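Local coordinates for tRNA (guanine(9)-N1)-methyltransferase (Schizosaccharomyces pombe, PDB 4JWG), which transfers a methyl group from S-adenosyl-L-methionine to N1 of guanosine 9 in cytoplasmic tRNA, this piece holding its SPOUT-type methyltransferase domain, at residues I31-D36 and H67-F72; V117-D122 and K134-G139; D124-E129 and T162-I167. All coordinates share one frame; numbering follows the deposited sequence.

How the interactions relate
The three contacts cross one parallel six-stranded sheet, the core of the SPOUT-type methyltransferase domain, with strand order 98-101, 70-74, 32-36, 135-139, 116-119, 161-163. Interaction 1 joins the second and third strands, interaction 2 the fourth and fifth, and interaction 3 adds loop 124-129 to the edge strand 161-163. Neighbouring strands link them: Val-34 with Tyr-136 (interactions 1 and 2) and Ser-120 with Ala-163 (2 and 3). Centres of 1 and 2 lie about 11 Å apart, of 2 and 3 about 9 Å, of 1 and 3 about 17 Å. Along the chain interaction 1 closes first, whereas the segments of 2 and 3 alternate. Leu-119, Gly-139 and Leu-165 in interactions 2 and 3 bind S-adenosyl-L-methionine.

Interaction 1 (I31-D36 and H67-F72)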
loop_
_atom_site.group_PDB
_atom_site.type_symbol
_atom_site.label_atom_id
_atom_site.label_comp_id
_atom_site.label_asym_id
_atom_site.label_seq_id
_atom_site.Cartn_x
_atom_site.Cartn_y
_atom_site.Cartn_z
ATOM N N ILE A 31 -7.982 9.073 -5.561
ATOM C CA ILE A 31 -7.697 7.660 -5.333
ATOM C C ILE A 31 -7.483 7.383 -3.859
ATOM O O ILE A 31 -6.875 8.195 -3.143
ATOM C CB ILE A 31 -6.460 7.225 -6.076
ATOM C CG1 ILE A 31 -6.683 7.361 -7.556
ATOM C CG2 ILE A 31 -6.143 5.776 -5.790
ATOM C CD1 ILE A 31 -5.416 7.185 -8.358
ATOM N N ARG A 32 -7.970 6.233 -3.405
ATOM C CA ARG A 32 -7.717 5.812 -2.034
ATOM C C ARG A 32 -6.836 4.587 -1.982
ATOM O O ARG A 32 -6.972 3.666 -2.783
ATOM C CB ARG A 32 -9.023 5.630 -1.283
ATOM C CG ARG A 32 -9.798 6.958 -1.185
ATOM C CD ARG A 32 -11.279 6.730 -1.336
ATOM N NE ARG A 32 -11.595 6.331 -2.699
ATOM C CZ ARG A 32 -12.784 5.893 -3.097
ATOM N NH1 ARG A 32 -13.765 5.807 -2.223
ATOM N NH2 ARG A 32 -12.987 5.545 -4.368
ATOM N N ILE A 33 -5.898 4.594 -1.055
ATOM C CA ILE A 33 -4.991 3.491 -0.947
ATOM C C ILE A 33 -5.079 2.962 0.447
ATOM O O ILE A 33 -5.040 3.744 1.401
ATOM C CB ILE A 33 -3.537 3.900 -1.317
ATOM C CG1 ILE A 33 -3.464 4.342 -2.801
ATOM C CG2 ILE A 33 -2.528 2.749 -1.003
ATOM C CD1 ILE A 33 -2.038 4.684 -3.359
ATOM N N VAL A 34 -5.192 1.637 0.560
ATOM C CA VAL A 34 -5.527 0.955 1.801
ATOM C C VAL A 34 -4.368 0.054 2.156
ATOM O O VAL A 34 -3.869 -0.700 1.320
ATOM C CB VAL A 34 -6.835 0.114 1.622
ATOM C CG1 VAL A 34 -7.085 -0.869 2.781
ATOM C CG2 VAL A 34 -8.038 1.030 1.390
ATOM N N LEU A 35 -3.895 0.168 3.387
ATOM C CA LEU A 35 -2.922 -0.769 3.880
ATOM C C LEU A 35 -3.728 -1.760 4.658
ATOM O O LEU A 35 -4.337 -1.457 5.718
ATOM C CB LEU A 35 -1.896 -0.095 4.787
ATOM C CG LEU A 35 -1.180 1.093 4.173
ATOM C CD1 LEU A 35 -0.189 1.549 5.214
ATOM C CD2 LEU A 35 -0.504 0.725 2.838
ATOM N N ASP A 36 -3.768 -2.959 4.120
ATOM C CA ASP A 36 -4.547 -3.968 4.803
ATOM C C ASP A 36 -3.764 -4.634 5.957
ATOM O O ASP A 36 -2.951 -5.526 5.744
ATOM C CB ASP A 36 -5.062 -4.962 3.800
ATOM C CG ASP A 36 -5.606 -6.178 4.454
ATOM O OD1 ASP A 36 -6.029 -6.067 5.638
ATOM O OD2 ASP A 36 -5.620 -7.227 3.775
ATOM N N HIS A 67 0.680 14.433 -5.886
ATOM C CA HIS A 67 -0.749 14.074 -5.885
ATOM C C HIS A 67 -1.057 13.177 -4.678
ATOM O O HIS A 67 -1.114 11.943 -4.824
ATOM C CB HIS A 67 -1.102 13.331 -7.182
ATOM C CG HIS A 67 -0.895 14.148 -8.424
ATOM N ND1 HIS A 67 -1.627 15.288 -8.699
ATOM C CD2 HIS A 67 -0.039 13.988 -9.470
ATOM C CE1 HIS A 67 -1.245 15.779 -9.870
ATOM N NE2 HIS A 67 -0.281 15.012 -10.358
ATOM N N PRO A 68 -1.210 13.775 -3.473
ATOM C CA PRO A 68 -1.393 12.949 -2.274
ATOM C C PRO A 68 -2.724 12.274 -2.364
ATOM O O PRO A 68 -3.654 12.886 -2.898
ATOM C CB PRO A 68 -1.430 13.975 -1.137
ATOM C CG PRO A 68 -0.828 15.205 -1.686
ATOM C CD PRO A 68 -1.128 15.212 -3.147
ATOM N N VAL A 69 -2.818 11.037 -1.863
ATOM C CA VAL A 69 -4.054 10.225 -1.893
ATOM C C VAL A 69 -4.682 10.332 -0.537
ATOM O O VAL A 69 -4.102 10.986 0.329
ATOM C CB VAL A 69 -3.775 8.706 -2.225
ATOM C CG1 VAL A 69 -3.075 8.539 -3.588
ATOM C CG2 VAL A 69 -3.000 7.974 -1.102
ATOM N N GLU A 70 -5.857 9.732 -0.327
ATOM C CA GLU A 70 -6.280 9.398 1.042
ATOM C C GLU A 70 -5.746 7.991 1.354
ATOM O O GLU A 70 -6.099 6.993 0.674
ATOM C CB GLU A 70 -7.803 9.443 1.262
ATOM C CG GLU A 70 -8.397 10.855 1.318
ATOM C CD GLU A 70 -8.189 11.599 2.650
ATOM O OE1 GLU A 70 -7.970 10.971 3.728
ATOM O OE2 GLU A 70 -8.273 12.850 2.619
ATOM N N LEU A 71 -4.896 7.930 2.380
ATOM C CA LEU A 71 -4.283 6.680 2.808
ATOM C C LEU A 71 -5.126 6.089 3.946
ATOM O O LEU A 71 -5.463 6.814 4.909
ATOM C CB LEU A 71 -2.837 6.935 3.254
ATOM C CG LEU A 71 -1.990 5.727 3.654
ATOM C CD1 LEU A 71 -1.853 4.689 2.500
ATOM C CD2 LEU A 71 -0.612 6.196 4.188
ATOM N N PHE A 72 -5.468 4.791 3.829
ATOM C CA PHE A 72 -6.255 4.089 4.867
ATOM C C PHE A 72 -5.470 2.985 5.513
ATOM O O PHE A 72 -4.658 2.308 4.872
ATOM C CB PHE A 72 -7.500 3.467 4.268
ATOM C CG PHE A 72 -8.594 4.425 4.067
ATOM C CD1 PHE A 72 -9.670 4.450 4.951
ATOM C CD2 PHE A 72 -8.544 5.338 3.022
ATOM C CE1 PHE A 72 -10.709 5.382 4.786
ATOM C CE2 PHE A 72 -9.557 6.263 2.846
ATOM C CZ PHE A 72 -10.652 6.286 3.736
#
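Strands 32-36 and 70-72 run parallel, 4.6 Å apart at closest approach with a 17° angle between them, pairing Arg-32 with Glu-70, Ile-33 with Leu-71 and Val-34 with Phe-72. Ile-33 uses both its polar backbone atoms: its N donates to Glu-70 O, and its O receives Phe-72 N at 2.7 Å. Phe-72 O then accepts Leu-35 N, also at 2.7 Å, while the bond from Glu-70 N to Ile-31 O is weak.

On one face, Ile-33 CD1 reaches Val-69 CG1 at 4.0 Å, and the CG2 branch meets Leu-71 CD1. Leu-71 turns its CG away from the backbone N (chi1 -176°), which brings that same methyl within 4.0 Å of Leu-35 CG. These branched chains suit a face covered by Phe-185 and Leu-188 of helix 181-194. On the other, Val-34 CG2 lies 3.8 Å from Phe-72 CB, and Phe-72 pairs edge-to-face with Phe-109. Arg-32 CG passes Glu-70 CB and Phe-72 CE2; its NH1 hydrogen-bonds Gln-112 OE1, while Glu-70 OE2 makes a long, weak ion pair with Arg-97.

Backbone bonds thus set the register of the beta-alpha-beta unit 32-36, 45-63, 70-74, between one aliphatic face and one mixing hydrocarbon with outward-leading charges.

Interaction 2 (V117-D122 and K134-G139); sequences VYLSAD and KIYIIG. With ACY (acetic acid), chain C.
Val-117 lies alongside Tyr-136, its CB 3.6 Å from CD1 of the ring, where the parallel strands 117-119 and 135-139 pack tightly. Three backbone bonds hold them: Val-117 N to Ile-135 O at 2.7 Å, Ile-137 N to Val-117 O, and Leu-119 N to Ile-137 O. On the other face, Ile-137 CG2 sits over the Tyr-118 ring, 3.8 Å from its centroid and 20° off the normal, a CH-pi contact. Tyr-118 OH comes within 3.4 Å of Gly-139 CA, the side chain being swung opposite the backbone N (chi1 -151°); so close an approach suits a residue without a side chain. That hydroxyl is hydrogen-bonded to Asp-36.

The loose end is Lys-134, whose CD only grazes Val-117 CG2 at 4.0 Å, its NZ in a salt bridge with Asp-131. Leu-119 is partly exposed toward the ligand site yet still packs CD1 3.9 Å from Ile-138 CG1. Between Leu-119 and Gly-139, both S-adenosyl-L-methionine-binding residues, an acetic acid, probably from the crystallisation liquor, accepts Gly-139 N at its O, 3.1 Å away.

Helix 150-158 lies against Tyr-118 and helix 181-194 against Leu-119 and Ile-138, while strands 32-36 and 161-163 flank the pair within the sheet.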
loop_
_atom_site.group_PDB
_atom_site.type_symbol
_atom_site.label_atom_id
_atom_site.label_comp_id
_atom_site.label_asym_id
_atom_site.label_seq_id
_atom_site.Cartn_x
_atom_site.Cartn_y
_atom_site.Cartn_z
ATOM N N VAL A 117 -9.361 -2.851 -5.645
ATOM C CA VAL A 117 -8.360 -3.627 -6.392
ATOM C C VAL A 117 -7.270 -4.036 -5.434
ATOM O O VAL A 117 -6.578 -3.172 -4.870
ATOM C CB VAL A 117 -7.708 -2.816 -7.545
ATOM C CG1 VAL A 117 -6.727 -3.663 -8.329
ATOM C CG2 VAL A 117 -8.769 -2.263 -8.472
ATOM N N TYR A 118 -7.099 -5.345 -5.262
ATOM C CA TYR A 118 -6.086 -5.858 -4.366
ATOM C C TYR A 118 -4.821 -6.097 -5.151
ATOM O O TYR A 118 -4.819 -6.904 -6.086
ATOM C CB TYR A 118 -6.517 -7.164 -3.683
ATOM C CG TYR A 118 -5.864 -7.324 -2.321
ATOM C CD1 TYR A 118 -6.647 -7.396 -1.185
ATOM C CD2 TYR A 118 -4.452 -7.334 -2.168
ATOM C CE1 TYR A 118 -6.088 -7.507 0.087
ATOM C CE2 TYR A 118 -3.860 -7.428 -0.898
ATOM C CZ TYR A 118 -4.711 -7.514 0.244
ATOM O OH TYR A 118 -4.235 -7.634 1.545
ATOM N N LEU A 119 -3.744 -5.416 -4.773
ATOM C CA LEU A 119 -2.508 -5.622 -5.484
ATOM C C LEU A 119 -1.841 -6.894 -5.036
ATOM O O LEU A 119 -1.661 -7.139 -3.840
ATOM C CB LEU A 119 -1.520 -4.467 -5.296
ATOM C CG LEU A 119 -1.947 -3.015 -5.360
ATOM C CD1 LEU A 119 -0.689 -2.213 -5.160
ATOM C CD2 LEU A 119 -2.629 -2.653 -6.623
ATOM N N SER A 120 -1.416 -7.692 -6.003
ATOM C CA SER A 120 -0.744 -8.942 -5.675
ATOM C C SER A 120 0.130 -9.343 -6.836
ATOM O O SER A 120 -0.361 -9.454 -7.970
ATOM C CB SER A 120 -1.751 -10.061 -5.369
ATOM O OG SER A 120 -1.167 -11.327 -5.673
ATOM N N ALA A 121 1.405 -9.595 -6.548
ATOM C CA ALA A 121 2.356 -10.075 -7.563
ATOM C C ALA A 121 1.929 -11.388 -8.237
ATOM O O ALA A 121 2.558 -11.769 -9.247
ATOM C CB ALA A 121 3.755 -10.249 -6.962
ATOM N N ASP A 122 0.922 -12.070 -7.660
ATOM C CA ASP A 122 0.465 -13.378 -8.137
ATOM C C ASP A 122 -0.728 -13.272 -9.100
ATOM O O ASP A 122 -1.185 -14.282 -9.646
ATOM C CB ASP A 122 0.085 -14.307 -6.955
ATOM C CG ASP A 122 1.267 -14.588 -6.002
ATOM O OD1 ASP A 122 2.406 -14.899 -6.486
ATOM O OD2 ASP A 122 1.058 -14.466 -4.761
ATOM N N LYS A 134 -10.964 4.440 -8.074
ATOM C CA LYS A 134 -10.691 3.107 -7.530
ATOM C C LYS A 134 -9.969 3.148 -6.201
ATOM O O LYS A 134 -9.534 4.213 -5.745
ATOM C CB LYS A 134 -9.899 2.257 -8.510
ATOM C CG LYS A 134 -10.658 1.920 -9.765
ATOM C CD LYS A 134 -11.367 0.575 -9.668
ATOM C CE LYS A 134 -12.172 0.262 -10.929
ATOM N NZ LYS A 134 -11.638 0.942 -12.181
ATOM N N ILE A 135 -9.866 1.969 -5.590
ATOM C CA ILE A 135 -9.339 1.795 -4.258
ATOM C C ILE A 135 -8.350 0.655 -4.313
ATOM O O ILE A 135 -8.717 -0.496 -4.558
ATOM C CB ILE A 135 -10.443 1.455 -3.239
ATOM C CG1 ILE A 135 -11.520 2.546 -3.234
ATOM C CG2 ILE A 135 -9.875 1.297 -1.831
ATOM C CD1 ILE A 135 -12.801 2.079 -2.598
ATOM N N TYR A 136 -7.100 0.992 -4.051
ATOM C CA TYR A 136 -5.994 0.078 -4.198
ATOM C C TYR A 136 -5.497 -0.379 -2.848
ATOM O O TYR A 136 -5.203 0.471 -1.957
ATOM C CB TYR A 136 -4.901 0.764 -5.016
ATOM C CG TYR A 136 -5.394 1.058 -6.406
ATOM C CD1 TYR A 136 -5.461 0.045 -7.373
ATOM C CD2 TYR A 136 -5.861 2.327 -6.749
ATOM C CE1 TYR A 136 -5.964 0.309 -8.663
ATOM C CE2 TYR A 136 -6.364 2.608 -8.036
ATOM C CZ TYR A 136 -6.410 1.592 -8.979
ATOM O OH TYR A 136 -6.904 1.859 -10.242
ATOM N N ILE A 137 -5.428 -1.711 -2.693
ATOM C CA ILE A 137 -5.060 -2.350 -1.392
ATOM C C ILE A 137 -3.663 -2.945 -1.434
ATOM O O ILE A 137 -3.297 -3.641 -2.407
ATOM C CB ILE A 137 -6.049 -3.466 -0.946
ATOM C CG1 ILE A 137 -7.507 -2.983 -1.056
ATOM C CG2 ILE A 137 -5.742 -3.917 0.456
ATOM C CD1 ILE A 137 -8.518 -4.086 -1.098
ATOM N N ILE A 138 -2.872 -2.651 -0.391
ATOM C CA ILE A 138 -1.569 -3.270 -0.229
ATOM C C ILE A 138 -1.601 -4.086 1.055
ATOM O O ILE A 138 -1.962 -3.571 2.101
ATOM C CB ILE A 138 -0.447 -2.227 -0.175
ATOM C CG1 ILE A 138 -0.472 -1.299 -1.386
ATOM C CG2 ILE A 138 0.899 -2.884 -0.078
ATOM C CD1 ILE A 138 0.343 0.108 -1.130
ATOM N N GLY A 139 -1.241 -5.360 0.987
ATOM C CA GLY A 139 -1.257 -6.194 2.166
ATOM C C GLY A 139 -0.201 -5.762 3.153
ATOM O O GLY A 139 0.992 -5.710 2.815
HETATM C C ACY C . 1.244 -6.641 -1.578
HETATM O O ACY C . -0.031 -6.447 -1.684
HETATM O OXT ACY C . 2.211 -6.394 -2.437
HETATM C CH3 ACY C . 1.682 -7.224 -0.253
#

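Interaction 3 (D124-E129 and T162-I167); sequences DNTITE and TAKLPI
Asn-125 meets the end of strand 161-163 with both its backbone and its side chain, and three hydrogen bonds cross the contact. Its O accepts Lys-164 N at 3.0 Å, the donor lying above the carbonyl plane, 40° out of it. Its amide ND2 reaches Thr-162 O at 3.1 Å, nearly along the C=O axis and within the plane of the amide; the side chain thus adds a bond at Thr-162, ahead of the backbone pairing. Ile-127 N then donates to Lys-164 O at 2.9 Å. Together, the two backbone bonds bracket the single bridge between Thr-126 and Lys-164, and Thr-126 CA adds a CA-H...O contact to Lys-164 O.

In the fold, the loop that leads from strand 116-119 to strand 135-139 is thereby laid against the end of strand 161-163 and the residues that follow, on the side away from strand 116-119. Just beyond the bridge, Pro-166 is the centre of an inverse gamma turn that redirects the chain after Leu-165, an S-adenosyl-L-methionine-binding residue whose side chain packs on helix 181-194.

Van der Waals contacts make up the rest. Ile-127 holds CG1 3.9 Å from Ala-163 CB, whose small methyl lets the larger chain lie close. Thr-126 divides its branches: CG2, anti to the backbone N, rests 3.5 Å from Pro-166 CB, while OG1 lies 3.5 Å from Lys-164 CE. Trp-197 of helix 197-204 touches both Ile-127 and Pro-166.

The lysine's polar end bonds outside the two segments. Lys-164, with CG between its backbone N and carbonyl carbon (chi1 70°), runs its aliphatic part past Asn-125 O and Thr-126 OG1, and NZ bonds to Ser-123 O.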
loop_
_atom_site.group_PDB
_atom_site.type_symbol
_atom_site.label_atom_id
_atom_site.label_comp_id
_atom_site.label_asym_id
_atom_site.label_seq_id
_atom_site.Cartn_x
_atom_site.Cartn_y
_atom_site.Cartn_z
ATOM N N ASP A 124 -2.905 -12.601 -12.472
ATOM C CA ASP A 124 -2.687 -12.669 -13.916
ATOM C C ASP A 124 -3.064 -11.340 -14.566
ATOM O O ASP A 124 -2.731 -11.088 -15.723
ATOM C CB ASP A 124 -3.500 -13.800 -14.554
ATOM C CG ASP A 124 -3.473 -15.079 -13.728
ATOM O OD1 ASP A 124 -2.425 -15.764 -13.728
ATOM O OD2 ASP A 124 -4.501 -15.391 -13.074
ATOM N N ASN A 125 -3.767 -10.495 -13.820
ATOM C CA ASN A 125 -3.995 -9.114 -14.225
ATOM C C ASN A 125 -2.858 -8.170 -13.965
ATOM O O ASN A 125 -2.099 -8.346 -13.049
ATOM C CB ASN A 125 -5.197 -8.562 -13.503
ATOM C CG ASN A 125 -6.458 -9.256 -13.907
ATOM O OD1 ASN A 125 -6.550 -9.806 -15.024
ATOM N ND2 ASN A 125 -7.439 -9.251 -13.014
ATOM N N THR A 126 -2.770 -7.138 -14.785
ATOM C CA THR A 126 -1.761 -6.134 -14.604
ATOM C C THR A 126 -2.395 -4.767 -14.763
ATOM O O THR A 126 -3.094 -4.496 -15.760
ATOM C CB THR A 126 -0.624 -6.286 -15.600
ATOM O OG1 THR A 126 -0.227 -7.653 -15.660
ATOM C CG2 THR A 126 0.556 -5.481 -15.172
ATOM N N ILE A 127 -2.149 -3.918 -13.769
ATOM C CA ILE A 127 -2.413 -2.492 -13.882
ATOM C C ILE A 127 -1.608 -1.862 -14.995
ATOM O O ILE A 127 -0.407 -2.064 -15.109
ATOM C CB ILE A 127 -2.017 -1.747 -12.598
ATOM C CG1 ILE A 127 -2.972 -2.104 -11.485
ATOM C CG2 ILE A 127 -2.106 -0.265 -12.811
ATOM C CD1 ILE A 127 -4.401 -1.969 -11.932
ATOM N N THR A 128 -2.248 -1.053 -15.806
ATOM C CA THR A 128 -1.460 -0.244 -16.741
ATOM C C THR A 128 -1.566 1.253 -16.419
ATOM O O THR A 128 -0.731 2.035 -16.869
ATOM C CB THR A 128 -1.806 -0.556 -18.210
ATOM O OG1 THR A 128 -3.209 -0.382 -18.423
ATOM C CG2 THR A 128 -1.461 -2.006 -18.527
ATOM N N GLU A 129 -2.574 1.607 -15.609
ATOM C CA GLU A 129 -2.842 2.963 -15.120
ATOM C C GLU A 129 -3.683 2.859 -13.849
ATOM O O GLU A 129 -4.379 1.879 -13.648
ATOM C CB GLU A 129 -3.661 3.786 -16.122
ATOM C CG GLU A 129 -3.034 4.031 -17.463
ATOM C CD GLU A 129 -3.936 3.488 -18.582
ATOM O OE1 GLU A 129 -3.506 2.538 -19.317
ATOM O OE2 GLU A 129 -5.099 4.001 -18.680
ATOM N N THR A 162 -7.940 -8.504 -8.453
ATOM C CA THR A 162 -6.570 -8.447 -8.028
ATOM C C THR A 162 -5.804 -7.995 -9.231
ATOM O O THR A 162 -6.230 -8.255 -10.351
ATOM C CB THR A 162 -6.003 -9.844 -7.659
ATOM O OG1 THR A 162 -6.030 -10.697 -8.818
ATOM C CG2 THR A 162 -6.759 -10.476 -6.504
ATOM N N ALA A 163 -4.675 -7.330 -9.027
ATOM C CA ALA A 163 -3.794 -6.984 -10.158
ATOM C C ALA A 163 -2.440 -6.750 -9.607
ATOM O O ALA A 163 -2.310 -6.438 -8.429
ATOM C CB ALA A 163 -4.260 -5.727 -10.896
ATOM N N LYS A 164 -1.439 -6.896 -10.462
ATOM C CA LYS A 164 -0.077 -6.591 -10.124
ATOM C C LYS A 164 0.387 -5.343 -10.890
ATOM O O LYS A 164 -0.287 -4.858 -11.825
ATOM C CB LYS A 164 0.802 -7.792 -10.445
ATOM C CG LYS A 164 0.959 -8.044 -11.916
ATOM C CD LYS A 164 2.021 -9.056 -12.211
ATOM C CE LYS A 164 1.725 -9.707 -13.543
ATOM N NZ LYS A 164 1.983 -11.161 -13.325
ATOM N N LEU A 165 1.526 -4.812 -10.473
ATOM C CA LEU A 165 2.087 -3.629 -11.079
ATOM C C LEU A 165 2.776 -4.073 -12.358
ATOM O O LEU A 165 3.296 -5.180 -12.415
ATOM C CB LEU A 165 3.129 -3.036 -10.140
ATOM C CG LEU A 165 2.711 -2.467 -8.784
ATOM C CD1 LEU A 165 3.856 -2.536 -7.799
ATOM C CD2 LEU A 165 2.300 -1.057 -8.956
ATOM N N PRO A 166 2.798 -3.207 -13.386
ATOM C CA PRO A 166 3.364 -3.618 -14.671
ATOM C C PRO A 166 4.851 -3.324 -14.716
ATOM O O PRO A 166 5.285 -2.437 -15.480
ATOM C CB PRO A 166 2.638 -2.711 -15.666
ATOM C CG PRO A 166 2.487 -1.422 -14.902
ATOM C CD PRO A 166 2.346 -1.795 -13.424
ATOM N N ILE A 167 5.622 -4.062 -13.921
ATOM C CA ILE A 167 7.017 -3.725 -13.698
ATOM C C ILE A 167 7.956 -4.901 -13.991
ATOM O O ILE A 167 9.147 -4.824 -13.703
ATOM C CB ILE A 167 7.263 -3.199 -12.230
ATOM C CG1 ILE A 167 6.750 -4.196 -11.189
ATOM C CG2 ILE A 167 6.577 -1.864 -11.965
ATOM C CD1 ILE A 167 7.481 -4.102 -9.882
#